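Local coordinates for protein aminotransferase (Psychrobacter arcticus 273-4, PDB 3IF2) that probably catalyses pyridoxal 5'-phosphate-dependent amino-group transfer, possibly between valine and pyruvate, at residues V34-G38 / G390-V394; P42-V48 / E332-Y337; F95-H99 / V320-K326; N117-Y121 / M300-N305; E197-K203 / R237-P241. One frame throughout, in Å; residues are numbered along the deposited sequence.

In the fold
The five contacts are spread round a fold type I aminotransferase chain. The first segments of interactions 1 and 2 follow one another near the N-terminus: strand 35-36 pairs with 391-392, then 42-48 meets helix 324-351, with the two centres about 21 Å apart. Interaction 3 uses the start of that same helix, about 19 Å from interaction 2 between centres. Two contacts come close to the cofactor: interaction 4 holds F119, which touches it, and the P42 side chain of interaction 2 lies about 7 Å from a bound pyridoxal phosphate. Interaction 4 also touches the second subunit, as does interaction 5, which sits away from the active site, about 27 Å from interaction 4 between centres.

Interaction 1 (V34-G38 / G390-V394); sequences VNMLG and GTLIV
N35 and T391 lie side by side where strands 35-36 and 391-392 run parallel, a two-stranded sheet joining the N-terminal part of the chain to the end of helix 379-388. From the base outward, N35 CB lies 3.5 Å from T391 OG1 and also brushes T391 CB and CG2. CG, set beside the backbone N (chi1 -60°), stays near the same hydroxyl, and at the tip ND2 donates to T391 OG1 over 2.9 Å, with the hydroxyl tilted a little off the amide plane. A valine in place of T391 would probably leave N35 ND2 without its acceptor and the amide freer to turn. The backbone of N35 is held as well: N35 N donates to G390 O at 2.8 Å, and L392 N returns a bond to N35 O at 3.0 Å. Further on, L37 N reaches L392 O at 3.0 Å in a more bent bond (131°). G390, with positive phi, closes the preceding helix as the C-prime residue of a Schellman motif and then offers its carbonyl to the strand. The other sheet face is apolar: the selenium of M36, a selenomethionine, stands 4.3 Å from L392 CB, and helix 16-29 packs on both residues. Helix 423-441 touches N35 and T391 on their side, while L37 CB rests 4.0 Å from I393 CG2. Chemically, then, backbone bonds fix the parallel register, an amide-hydroxyl bond ties one face, and contacts without polar partners fill the other.

Interaction 2 (P42-V48 / E332-Y337); sequences PAKIDAV and EIKPFY
I45 lays its CG1 over one face of the F336 ring, 4.0 Å from the centroid and a little toward the rim, a CH-pi contact. It joins the N-cap residue of helix 46-60 to the long helix 324-351 of this fold type I aminotransferase. With CG1 beside the backbone N (chi1 -50°), the chain runs on to CD1, which touches F336 CG at 3.7 Å and also meets the CA of I333. F336 in turn has CG anti to its backbone N (chi1 178°), which carries the ring out toward the 42-48 segment. There A43 CB presses against F336 CE2 and also reaches Y337 CE1 at 3.9 Å, so one methyl fills the corner between two rings. Y337 supplies the polar part: A43 N donates to Y337 OH over 2.8 Å at 158°, approaching at the edge of the ring near its plane. Y337 is buried and packs on I255, Y257 and I366, while the P42 side chain beside its hydroxyl is about 4 Å from that of K276, a pyridoxal phosphate-binding residue. A phenylalanine in place of Y337 would lack the hydroxyl, and A43 N would probably be left without its acceptor beside that pocket. Toward the helix start, the V48 and I333 side chains cross at about a right angle, V48 CG2 being 3.9 Å from I333 CG1. On the outer side E332 bends at its second torsion, and its OE1 comes to rest 3.4 Å from A47 CB.

Interaction 3 (F95-H99 / V320-K326); sequences FFNRH and VANDRIK
A His-carboxylate hydrogen bond, doubled by a salt bridge, fastens helix 86-100 to the turn between helices 311-321 and 324-351: H99 and R98 both reach D323. The same oxygen takes both. R98 bends at its third torsion (chi3 -62°), which brings NH2 round to D323 OD1 for an almost straight bond (2.7 Å, 177°), with the oxygen in the guanidinium plane. H99 NE2 reaches D323 OD1 at 3.0 Å and 166°, with the oxygen near the imidazole plane. The two donors approach from opposite faces of the carboxylate plane, so OD1 is gripped above and below, and its negative charge is probably well stabilised. R98 NH2 adds a weak bond to V320 O at 2.9 Å. D323 stands at the N-cap position of helix 324-351, but its side chain makes no capping bond there and turns instead to helix 86-100. Just before it, N322 OD1 accepts from R324 N in an Asx turn. The H99 ring is sandwiched, with R98 CB over one face and K326 CD over the other, the latter 4.2 Å from the centroid. F95 carries the apolar part: CB meets V320 CG1 at 3.4 Å, CE2 meets I325 CG2 at 4.0 Å, and H99 CD2 lies over the centre of its ring. Sharing D323 OD1, the His-carboxylate bond and Arg-Asp salt bridge pin the turn between two consecutive helices to a third.

Interaction 4 (N117-Y121 / M300-N305); sequences NAFFY and MNAVVN
Next to the pyridoxal phosphate pocket and the subunit interface, helix 115-125 packs on helix 291-305 through Y121, a knob in the hole formed by M300, N301, V304 and N305. The ring lies under M300 CB, 3.9 Å from its centroid. From there the methionine side chain, a selenomethionine, runs extended past the ring in the direction opposite to the tyrosine, bringing SE to 4.3 Å from the Y121 ring centroid, an oblique Met-aromatic contact, and against Y121 CB. The backbone carbonyl of N117 lies over the opposite ring face. At the far end Y121 OH donates to N301 OD1 at 2.7 Å. That oxygen also accepts from N305 ND2 at 3.1 Å (151°), and the two donors come from opposite faces of the amide plane. The local axes run 12.1 Å apart and cross at 109°, a steep helix-helix crossing whose hole has apolar walls (M300, V304) and asparagines at the hydroxyl end. N301 ND2 bonds to L111 O and P82 O, which fixes the amide the right way round for OD1 to accept. N305 ND2 also donates to N117 OD1 at 3.2 Å, in the carbonyl plane on a lone pair, while N113 N supplies that oxygen's other bond. Across the interface, V303 O accepts from Q116 NE2 of the second subunit; F119, two residues before Y121, touches the cofactor.

Interaction 5 (E197-K203 / R237-P241); sequences ENLPALK and RYDIP
L202 sets CG anti to its backbone N (chi1 -171°) and Y238 keeps its ring beside its own N (chi1 -68°), and these two torsions bring the leucine branch onto the tyrosine face. L202 CG sits over the ring 3.9 Å from the centroid of Y238, displaced toward the rim, in a CH-pi contact. Both methyls meet the CD2-CE2 side of the ring, L202 CD1 at Y238 CD2 and L202 CD2 at Y238 CE2, each 3.8 Å away. The backbone carbonyl of the same leucine comes close too, L202 O lying 3.3 Å from Y238 CE1. L202 CD1 also meets I240 CD1 at 4.3 Å, linking the ring to the buried I240, which packs on strand 207-213. Toward the tip, Y238 OH approaches K203 CG at 4.0 Å. A salt bridge flanks this. R237 runs extended and then bends at chi3, and its NH1 donates to E197 OE2 at 3.1 Å in a nearly straight bond (169°). The carboxylate and guanidinium are almost coplanar, although the two side chains cross at about a right angle. OE2 uses its anti lone pair, the one away from OE1, while OE1 takes a weak bond from H230 NE2. The loop belongs to a beta-alpha-beta crossover: helix 225-237 ends in a Schellman motif with D239 at C-prime, and the chain enters strand 242-245, parallel to strand 207-213. Chemically, L202 of helix 200-203 supplies the apolar hold on this loop and E197, at the end of helix 193-197, the charged one.

Interaction 1 (V34-G38 / G390-V394)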
# COMPACT_ATOMS: atom_id res chain seq x y z
N VAL A 34 -9.66 23.49 -17.19
CA VAL A 34 -8.37 24.10 -16.84
C VAL A 34 -7.23 23.65 -17.74
O VAL A 34 -7.31 22.57 -18.33
CB VAL A 34 -7.96 23.74 -15.38
CG1 VAL A 34 -8.91 24.38 -14.38
CG2 VAL A 34 -7.89 22.21 -15.19
N ASN A 35 -6.19 24.48 -17.82
CA ASN A 35 -4.94 24.15 -18.51
C ASN A 35 -4.13 23.47 -17.42
O ASN A 35 -3.48 24.14 -16.62
CB ASN A 35 -4.22 25.40 -19.05
CG ASN A 35 -5.05 26.19 -20.06
OD1 ASN A 35 -5.90 25.64 -20.75
ND2 ASN A 35 -4.78 27.48 -20.14
N MSE A 36 -4.20 22.14 -17.35
CA MSE A 36 -3.57 21.36 -16.27
C MSE A 36 -2.10 21.02 -16.58
O MSE A 36 -1.81 20.02 -17.24
CB MSE A 36 -4.42 20.10 -15.98
CG MSE A 36 -3.86 19.10 -14.92
SE MSE A 36 -3.28 19.95 -13.26
CE MSE A 36 -2.89 18.31 -12.28
N LEU A 37 -1.18 21.87 -16.12
CA LEU A 37 0.28 21.68 -16.25
C LEU A 37 0.97 21.38 -14.91
O LEU A 37 2.19 21.35 -14.85
CB LEU A 37 0.93 22.93 -16.88
CG LEU A 37 0.43 23.33 -18.27
CD1 LEU A 37 1.11 24.62 -18.72
CD2 LEU A 37 0.66 22.18 -19.27
N GLY A 38 0.18 21.14 -13.85
CA GLY A 38 0.68 20.85 -12.49
C GLY A 38 0.78 19.40 -12.01
O GLY A 38 1.37 19.13 -10.94
N GLY A 390 -7.35 30.01 -14.79
CA GLY A 390 -7.47 28.66 -15.33
C GLY A 390 -6.25 27.81 -15.61
O GLY A 390 -6.43 26.66 -16.03
N THR A 391 -5.03 28.32 -15.41
CA THR A 391 -3.78 27.56 -15.66
C THR A 391 -3.09 27.12 -14.34
O THR A 391 -2.80 27.96 -13.47
CB THR A 391 -2.82 28.36 -16.56
OG1 THR A 391 -3.46 28.61 -17.81
CG2 THR A 391 -1.53 27.59 -16.84
N LEU A 392 -2.82 25.82 -14.20
CA LEU A 392 -2.23 25.26 -12.99
C LEU A 392 -0.82 24.75 -13.20
O LEU A 392 -0.61 23.91 -14.05
CB LEU A 392 -3.11 24.15 -12.41
CG LEU A 392 -4.28 24.63 -11.53
CD1 LEU A 392 -5.31 25.45 -12.31
CD2 LEU A 392 -4.97 23.44 -10.86
N ILE A 393 0.13 25.28 -12.43
CA ILE A 393 1.53 24.84 -12.40
C ILE A 393 1.84 24.55 -10.93
O ILE A 393 0.95 24.63 -10.10
CB ILE A 393 2.46 25.89 -13.10
CG1 ILE A 393 2.39 27.30 -12.48
CG2 ILE A 393 2.08 26.01 -14.57
CD1 ILE A 393 2.98 27.46 -11.10
N VAL A 394 3.08 24.18 -10.59
CA VAL A 394 3.47 23.96 -9.19
C VAL A 394 4.57 24.98 -8.80
O VAL A 394 5.58 25.10 -9.51
CB VAL A 394 3.94 22.52 -8.93
CG1 VAL A 394 4.07 22.26 -7.43
CG2 VAL A 394 2.93 21.52 -9.51

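Interaction 2 (P42-V48 / E332-Y337)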
# COMPACT_ATOMS: atom_id res chain seq x y z
N PRO A 42 1.92 10.37 -16.06
CA PRO A 42 2.56 10.25 -17.41
C PRO A 42 1.57 10.42 -18.56
O PRO A 42 0.37 10.24 -18.37
CB PRO A 42 3.06 8.81 -17.42
CG PRO A 42 2.03 8.09 -16.56
CD PRO A 42 1.85 9.04 -15.41
N ALA A 43 2.09 10.72 -19.75
CA ALA A 43 1.28 10.94 -20.98
C ALA A 43 0.55 9.69 -21.47
O ALA A 43 0.91 8.60 -21.08
CB ALA A 43 2.20 11.44 -22.10
N LYS A 44 -0.45 9.88 -22.34
CA LYS A 44 -1.17 8.77 -23.00
C LYS A 44 -0.48 8.51 -24.34
O LYS A 44 -0.79 9.17 -25.33
CB LYS A 44 -2.67 9.11 -23.22
N ILE A 45 0.46 7.56 -24.37
CA ILE A 45 1.22 7.23 -25.61
C ILE A 45 0.57 6.02 -26.30
O ILE A 45 0.65 4.90 -25.82
CB ILE A 45 2.71 7.00 -25.31
CG1 ILE A 45 3.29 8.17 -24.45
CG2 ILE A 45 3.46 6.85 -26.61
CD1 ILE A 45 4.76 8.00 -24.06
N ASP A 46 -0.10 6.25 -27.42
CA ASP A 46 -0.86 5.18 -28.12
C ASP A 46 -0.10 3.88 -28.33
O ASP A 46 -0.66 2.80 -28.10
CB ASP A 46 -1.41 5.68 -29.49
CG ASP A 46 -2.49 6.78 -29.35
OD1 ASP A 46 -3.09 6.92 -28.26
OD2 ASP A 46 -2.74 7.50 -30.34
N ALA A 47 1.17 3.97 -28.74
CA ALA A 47 1.99 2.78 -29.00
C ALA A 47 2.19 1.95 -27.74
O ALA A 47 2.22 0.74 -27.82
CB ALA A 47 3.31 3.13 -29.63
N VAL A 48 2.28 2.62 -26.58
CA VAL A 48 2.46 1.97 -25.28
C VAL A 48 1.19 1.22 -24.85
O VAL A 48 1.26 0.09 -24.40
CB VAL A 48 2.85 3.00 -24.15
CG1 VAL A 48 2.96 2.30 -22.80
CG2 VAL A 48 4.17 3.71 -24.48
N GLU A 332 9.51 4.49 -27.90
CA GLU A 332 8.24 5.20 -27.79
C GLU A 332 8.23 6.24 -26.67
O GLU A 332 7.99 7.42 -26.94
CB GLU A 332 7.09 4.21 -27.60
CG GLU A 332 7.06 3.01 -28.56
CD GLU A 332 6.88 3.37 -30.04
OE1 GLU A 332 6.35 4.46 -30.38
OE2 GLU A 332 7.26 2.53 -30.89
N ILE A 333 8.55 5.83 -25.44
CA ILE A 333 8.47 6.74 -24.28
C ILE A 333 9.52 7.87 -24.34
O ILE A 333 9.15 9.05 -24.35
CB ILE A 333 8.57 6.00 -22.94
CG1 ILE A 333 7.47 4.93 -22.79
CG2 ILE A 333 8.48 7.01 -21.77
CD1 ILE A 333 7.61 4.07 -21.58
N LYS A 334 10.81 7.50 -24.39
CA LYS A 334 11.92 8.49 -24.43
C LYS A 334 11.78 9.54 -25.54
O LYS A 334 11.86 10.73 -25.24
CB LYS A 334 13.29 7.79 -24.46
CG LYS A 334 14.58 8.66 -24.59
CD LYS A 334 15.80 7.68 -24.49
CE LYS A 334 17.19 8.25 -24.81
NZ LYS A 334 18.33 7.28 -24.43
N PRO A 335 11.50 9.11 -26.79
CA PRO A 335 11.30 10.11 -27.83
C PRO A 335 10.05 10.98 -27.66
O PRO A 335 10.10 12.18 -27.97
CB PRO A 335 11.23 9.26 -29.12
CG PRO A 335 11.99 8.00 -28.77
CD PRO A 335 11.50 7.76 -27.38
N PHE A 336 8.94 10.40 -27.20
CA PHE A 336 7.71 11.17 -26.97
C PHE A 336 8.01 12.39 -26.10
O PHE A 336 7.71 13.52 -26.52
CB PHE A 336 6.61 10.33 -26.30
CG PHE A 336 5.37 11.10 -26.02
CD1 PHE A 336 4.37 11.21 -26.98
CD2 PHE A 336 5.21 11.79 -24.81
CE1 PHE A 336 3.22 11.97 -26.74
CE2 PHE A 336 4.07 12.56 -24.58
CZ PHE A 336 3.07 12.65 -25.56
N TYR A 337 8.61 12.17 -24.93
CA TYR A 337 8.94 13.27 -24.00
C TYR A 337 9.99 14.27 -24.51
O TYR A 337 9.90 15.46 -24.19
CB TYR A 337 9.26 12.77 -22.58
CG TYR A 337 8.08 12.10 -21.90
CD1 TYR A 337 6.95 12.84 -21.55
CD2 TYR A 337 8.09 10.73 -21.60
CE1 TYR A 337 5.85 12.23 -20.94
CE2 TYR A 337 6.99 10.11 -20.99
CZ TYR A 337 5.88 10.87 -20.66
OH TYR A 337 4.80 10.28 -20.06

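Interaction 3 (F95-H99 / V320-K326)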
# COMPACT_ATOMS: atom_id res chain seq x y z
N PHE A 95 16.75 -10.30 -16.06
CA PHE A 95 16.85 -9.02 -16.79
C PHE A 95 18.04 -8.13 -16.36
O PHE A 95 18.83 -7.70 -17.23
CB PHE A 95 15.53 -8.25 -16.65
CG PHE A 95 15.49 -6.93 -17.36
CD1 PHE A 95 15.90 -5.77 -16.70
CD2 PHE A 95 15.04 -6.85 -18.67
CE1 PHE A 95 15.88 -4.55 -17.35
CE2 PHE A 95 15.00 -5.63 -19.33
CZ PHE A 95 15.43 -4.47 -18.67
N PHE A 96 18.17 -7.85 -15.06
CA PHE A 96 19.29 -7.06 -14.57
C PHE A 96 20.64 -7.76 -14.76
O PHE A 96 21.64 -7.10 -15.11
CB PHE A 96 19.11 -6.62 -13.11
CG PHE A 96 18.01 -5.60 -12.92
CD1 PHE A 96 18.10 -4.35 -13.51
CD2 PHE A 96 16.90 -5.88 -12.12
CE1 PHE A 96 17.09 -3.40 -13.34
CE2 PHE A 96 15.90 -4.93 -11.94
CZ PHE A 96 16.00 -3.69 -12.55
N ASN A 97 20.67 -9.08 -14.53
CA ASN A 97 21.90 -9.88 -14.74
C ASN A 97 22.33 -9.95 -16.22
O ASN A 97 23.52 -9.93 -16.50
CB ASN A 97 21.77 -11.30 -14.13
CG ASN A 97 21.80 -11.30 -12.60
OD1 ASN A 97 22.32 -10.39 -11.97
ND2 ASN A 97 21.25 -12.33 -12.01
N ARG A 98 21.36 -10.03 -17.15
CA ARG A 98 21.62 -9.99 -18.61
C ARG A 98 22.24 -8.67 -19.02
O ARG A 98 23.22 -8.64 -19.75
CB ARG A 98 20.32 -10.07 -19.46
CG ARG A 98 19.72 -11.44 -19.68
CD ARG A 98 18.73 -11.46 -20.89
NE ARG A 98 17.53 -10.61 -20.79
CZ ARG A 98 16.44 -10.87 -20.06
NH1 ARG A 98 16.36 -11.94 -19.24
NH2 ARG A 98 15.40 -10.03 -20.11
N HIS A 99 21.62 -7.58 -18.56
CA HIS A 99 22.02 -6.24 -18.96
C HIS A 99 23.15 -5.56 -18.16
O HIS A 99 23.80 -4.66 -18.71
CB HIS A 99 20.77 -5.33 -19.00
CG HIS A 99 19.78 -5.74 -20.05
ND1 HIS A 99 20.07 -5.66 -21.40
CD2 HIS A 99 18.52 -6.20 -19.96
CE1 HIS A 99 19.03 -6.07 -22.09
NE2 HIS A 99 18.07 -6.40 -21.25
N VAL A 320 9.40 -7.94 -19.50
CA VAL A 320 10.77 -7.97 -18.91
C VAL A 320 11.50 -9.20 -19.49
O VAL A 320 12.64 -9.08 -19.97
CB VAL A 320 10.74 -8.01 -17.34
CG1 VAL A 320 12.10 -8.32 -16.76
CG2 VAL A 320 10.21 -6.72 -16.79
N ALA A 321 10.82 -10.36 -19.46
CA ALA A 321 11.36 -11.63 -20.00
C ALA A 321 11.91 -11.51 -21.42
O ALA A 321 12.98 -12.07 -21.71
CB ALA A 321 10.32 -12.75 -19.95
N ASN A 322 11.22 -10.78 -22.28
CA ASN A 322 11.65 -10.65 -23.69
C ASN A 322 12.27 -9.28 -24.07
O ASN A 322 12.36 -8.94 -25.26
CB ASN A 322 10.46 -11.00 -24.61
CG ASN A 322 9.35 -9.94 -24.60
OD1 ASN A 322 9.50 -8.84 -24.03
ND2 ASN A 322 8.25 -10.26 -25.24
N ASP A 323 12.64 -8.48 -23.06
CA ASP A 323 13.18 -7.12 -23.23
C ASP A 323 12.27 -6.09 -23.94
O ASP A 323 12.74 -4.98 -24.21
CB ASP A 323 14.59 -7.13 -23.86
CG ASP A 323 15.67 -7.73 -22.95
OD1 ASP A 323 15.46 -7.84 -21.71
OD2 ASP A 323 16.76 -8.08 -23.47
N ARG A 324 11.00 -6.40 -24.19
CA ARG A 324 10.11 -5.42 -24.84
C ARG A 324 9.87 -4.19 -23.97
O ARG A 324 9.56 -3.14 -24.51
CB ARG A 324 8.79 -6.01 -25.35
CG ARG A 324 8.94 -6.92 -26.57
CD ARG A 324 7.59 -7.35 -27.14
NE ARG A 324 6.98 -6.28 -27.95
CZ ARG A 324 5.81 -6.36 -28.60
NH1 ARG A 324 5.03 -7.46 -28.52
NH2 ARG A 324 5.40 -5.30 -29.32
N ILE A 325 10.01 -4.33 -22.64
CA ILE A 325 9.90 -3.19 -21.70
C ILE A 325 10.98 -2.13 -22.03
O ILE A 325 10.69 -0.93 -22.02
CB ILE A 325 9.89 -3.65 -20.19
CG1 ILE A 325 9.34 -2.55 -19.27
CG2 ILE A 325 11.25 -4.16 -19.74
CD1 ILE A 325 9.23 -2.95 -17.79
N LYS A 326 12.19 -2.59 -22.37
CA LYS A 326 13.32 -1.74 -22.76
C LYS A 326 13.09 -1.11 -24.16
O LYS A 326 13.33 0.09 -24.34
CB LYS A 326 14.61 -2.57 -22.74
CG LYS A 326 15.89 -1.75 -22.72
CD LYS A 326 17.14 -2.65 -22.58
CE LYS A 326 18.42 -1.84 -22.27
NZ LYS A 326 18.64 -0.72 -23.23

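Interaction 4 (N117-Y121 / M300-N305)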
# COMPACT_ATOMS: atom_id res chain seq x y z
N ASN A 117 5.57 4.01 -1.60
CA ASN A 117 5.53 3.01 -0.54
C ASN A 117 6.97 2.63 -0.18
O ASN A 117 7.32 2.50 1.00
CB ASN A 117 4.73 1.80 -1.05
CG ASN A 117 4.11 0.95 0.03
OD1 ASN A 117 4.04 -0.27 -0.09
ND2 ASN A 117 3.59 1.60 1.05
N ALA A 118 7.83 2.50 -1.20
CA ALA A 118 9.25 2.23 -0.98
C ALA A 118 9.92 3.35 -0.16
O ALA A 118 10.68 3.06 0.76
CB ALA A 118 10.00 2.02 -2.29
N PHE A 119 9.60 4.62 -0.44
CA PHE A 119 10.23 5.73 0.30
C PHE A 119 9.70 5.86 1.71
O PHE A 119 10.48 6.19 2.61
CB PHE A 119 10.14 7.06 -0.43
CG PHE A 119 10.56 6.97 -1.85
CD1 PHE A 119 11.79 6.41 -2.20
CD2 PHE A 119 9.71 7.40 -2.85
CE1 PHE A 119 12.17 6.30 -3.54
CE2 PHE A 119 10.07 7.29 -4.16
CZ PHE A 119 11.30 6.74 -4.51
N PHE A 120 8.41 5.59 1.92
CA PHE A 120 7.83 5.55 3.26
C PHE A 120 8.58 4.50 4.11
O PHE A 120 8.92 4.76 5.24
CB PHE A 120 6.32 5.28 3.23
CG PHE A 120 5.73 5.10 4.60
CD1 PHE A 120 5.55 6.19 5.44
CD2 PHE A 120 5.38 3.84 5.07
CE1 PHE A 120 5.02 6.03 6.73
CE2 PHE A 120 4.85 3.67 6.35
CZ PHE A 120 4.66 4.77 7.18
N TYR A 121 8.88 3.34 3.52
CA TYR A 121 9.66 2.33 4.23
C TYR A 121 11.11 2.77 4.44
O TYR A 121 11.55 2.86 5.59
CB TYR A 121 9.64 0.95 3.54
CG TYR A 121 8.29 0.23 3.43
CD1 TYR A 121 7.23 0.48 4.31
CD2 TYR A 121 8.13 -0.78 2.48
CE1 TYR A 121 6.02 -0.23 4.19
CE2 TYR A 121 6.95 -1.48 2.35
CZ TYR A 121 5.89 -1.21 3.19
OH TYR A 121 4.74 -1.94 3.08
N MSE A 300 8.04 -5.43 6.61
CA MSE A 300 7.16 -4.25 6.62
C MSE A 300 5.89 -4.45 5.73
O MSE A 300 4.79 -4.06 6.13
CB MSE A 300 7.93 -2.99 6.21
CG MSE A 300 8.85 -2.48 7.29
SE MSE A 300 9.83 -0.94 6.66
CE MSE A 300 10.97 -0.59 8.21
N ASN A 301 6.07 -4.99 4.52
CA ASN A 301 4.93 -5.34 3.64
C ASN A 301 3.96 -6.25 4.35
O ASN A 301 2.79 -5.97 4.36
CB ASN A 301 5.37 -6.01 2.30
CG ASN A 301 5.71 -4.99 1.20
OD1 ASN A 301 5.21 -3.87 1.20
ND2 ASN A 301 6.48 -5.43 0.22
N ALA A 302 4.47 -7.30 4.99
CA ALA A 302 3.63 -8.24 5.79
C ALA A 302 2.71 -7.53 6.78
O ALA A 302 1.54 -7.82 6.83
CB ALA A 302 4.48 -9.26 6.52
N VAL A 303 3.24 -6.56 7.52
CA VAL A 303 2.48 -5.88 8.57
C VAL A 303 1.57 -4.78 8.00
O VAL A 303 0.39 -4.72 8.33
CB VAL A 303 3.43 -5.31 9.68
CG1 VAL A 303 2.64 -4.65 10.78
CG2 VAL A 303 4.30 -6.40 10.27
N VAL A 304 2.13 -3.94 7.14
CA VAL A 304 1.39 -2.79 6.58
C VAL A 304 0.42 -3.17 5.47
O VAL A 304 -0.67 -2.60 5.42
CB VAL A 304 2.35 -1.71 6.05
CG1 VAL A 304 1.58 -0.52 5.41
CG2 VAL A 304 3.26 -1.21 7.19
N ASN A 305 0.80 -4.14 4.64
CA ASN A 305 0.05 -4.51 3.43
C ASN A 305 -0.39 -5.96 3.25
O ASN A 305 -1.16 -6.24 2.32
CB ASN A 305 0.96 -4.20 2.22
CG ASN A 305 1.27 -2.73 2.08
OD1 ASN A 305 0.42 -1.89 2.34
ND2 ASN A 305 2.47 -2.42 1.61

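Interaction 5 (E197-K203 / R237-P241)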
# COMPACT_ATOMS: atom_id res chain seq x y z
N GLU A 197 30.26 17.63 2.33
CA GLU A 197 31.33 16.81 2.93
C GLU A 197 31.75 17.34 4.31
O GLU A 197 32.28 16.58 5.13
CB GLU A 197 32.49 16.68 1.92
CG GLU A 197 33.32 15.38 1.93
CD GLU A 197 33.84 14.99 0.50
OE1 GLU A 197 33.78 15.82 -0.45
OE2 GLU A 197 34.28 13.83 0.33
N ASN A 198 31.48 18.63 4.56
CA ASN A 198 31.71 19.31 5.84
C ASN A 198 30.45 19.49 6.72
O ASN A 198 30.54 20.07 7.80
CB ASN A 198 32.37 20.68 5.60
CG ASN A 198 33.80 20.55 5.11
OD1 ASN A 198 34.71 20.24 5.88
ND2 ASN A 198 34.01 20.81 3.81
N LEU A 199 29.29 18.99 6.27
CA LEU A 199 28.05 19.06 7.06
C LEU A 199 28.28 18.38 8.43
O LEU A 199 28.74 17.24 8.47
CB LEU A 199 26.90 18.38 6.32
CG LEU A 199 25.48 18.55 6.86
CD1 LEU A 199 25.04 20.00 6.77
CD2 LEU A 199 24.55 17.68 6.05
N PRO A 200 28.05 19.12 9.56
CA PRO A 200 28.25 18.56 10.91
C PRO A 200 27.48 17.26 11.19
O PRO A 200 28.04 16.35 11.83
CB PRO A 200 27.75 19.68 11.82
CG PRO A 200 28.00 20.92 11.05
CD PRO A 200 27.75 20.56 9.62
N ALA A 201 26.24 17.18 10.73
CA ALA A 201 25.43 15.97 10.85
C ALA A 201 26.15 14.74 10.23
O ALA A 201 26.14 13.66 10.83
CB ALA A 201 24.03 16.17 10.22
N LEU A 202 26.81 14.94 9.08
CA LEU A 202 27.54 13.86 8.38
C LEU A 202 28.80 13.45 9.15
O LEU A 202 29.00 12.26 9.39
CB LEU A 202 27.92 14.26 6.94
CG LEU A 202 28.51 13.17 6.02
CD1 LEU A 202 27.51 12.05 5.77
CD2 LEU A 202 28.96 13.76 4.70
N LYS A 203 29.65 14.42 9.51
CA LYS A 203 30.88 14.14 10.29
C LYS A 203 30.58 13.47 11.65
O LYS A 203 31.25 12.50 12.02
CB LYS A 203 31.71 15.43 10.52
CG LYS A 203 32.69 15.90 9.40
CD LYS A 203 33.56 17.08 9.92
CE LYS A 203 34.92 17.26 9.21
NZ LYS A 203 34.82 17.75 7.82
N ARG A 237 32.14 5.55 3.13
CA ARG A 237 32.99 6.05 4.22
C ARG A 237 32.24 6.12 5.53
O ARG A 237 32.76 5.64 6.55
CB ARG A 237 33.54 7.44 3.88
CG ARG A 237 34.64 8.00 4.83
CD ARG A 237 34.99 9.43 4.41
NE ARG A 237 35.30 9.48 2.97
CZ ARG A 237 35.18 10.53 2.15
NH1 ARG A 237 34.73 11.73 2.57
NH2 ARG A 237 35.48 10.37 0.85
N TYR A 238 31.02 6.66 5.49
CA TYR A 238 30.18 6.82 6.68
C TYR A 238 29.25 5.63 7.04
O TYR A 238 28.39 5.80 7.92
CB TYR A 238 29.41 8.16 6.60
CG TYR A 238 30.33 9.37 6.71
CD1 TYR A 238 30.81 9.79 7.96
CD2 TYR A 238 30.73 10.08 5.58
CE1 TYR A 238 31.68 10.91 8.08
CE2 TYR A 238 31.59 11.21 5.69
CZ TYR A 238 32.05 11.61 6.94
OH TYR A 238 32.89 12.70 7.04
N ASP A 239 29.45 4.44 6.46
CA ASP A 239 28.59 3.25 6.72
C ASP A 239 27.10 3.53 6.57
O ASP A 239 26.30 3.23 7.46
CB ASP A 239 28.87 2.59 8.09
CG ASP A 239 29.94 1.54 8.02
OD1 ASP A 239 31.13 1.93 7.92
OD2 ASP A 239 29.56 0.34 8.09
N ILE A 240 26.75 4.18 5.48
CA ILE A 240 25.35 4.48 5.18
C ILE A 240 25.08 4.18 3.70
O ILE A 240 25.98 4.35 2.86
CB ILE A 240 24.96 5.94 5.56
CG1 ILE A 240 25.86 6.99 4.86
CG2 ILE A 240 25.01 6.13 7.08
CD1 ILE A 240 25.31 8.40 4.93
N PRO A 241 23.86 3.72 3.37
CA PRO A 241 23.58 3.44 1.97
C PRO A 241 23.24 4.67 1.15
O PRO A 241 22.89 5.72 1.70
CB PRO A 241 22.38 2.50 2.05
CG PRO A 241 21.67 2.96 3.22
CD PRO A 241 22.73 3.28 4.21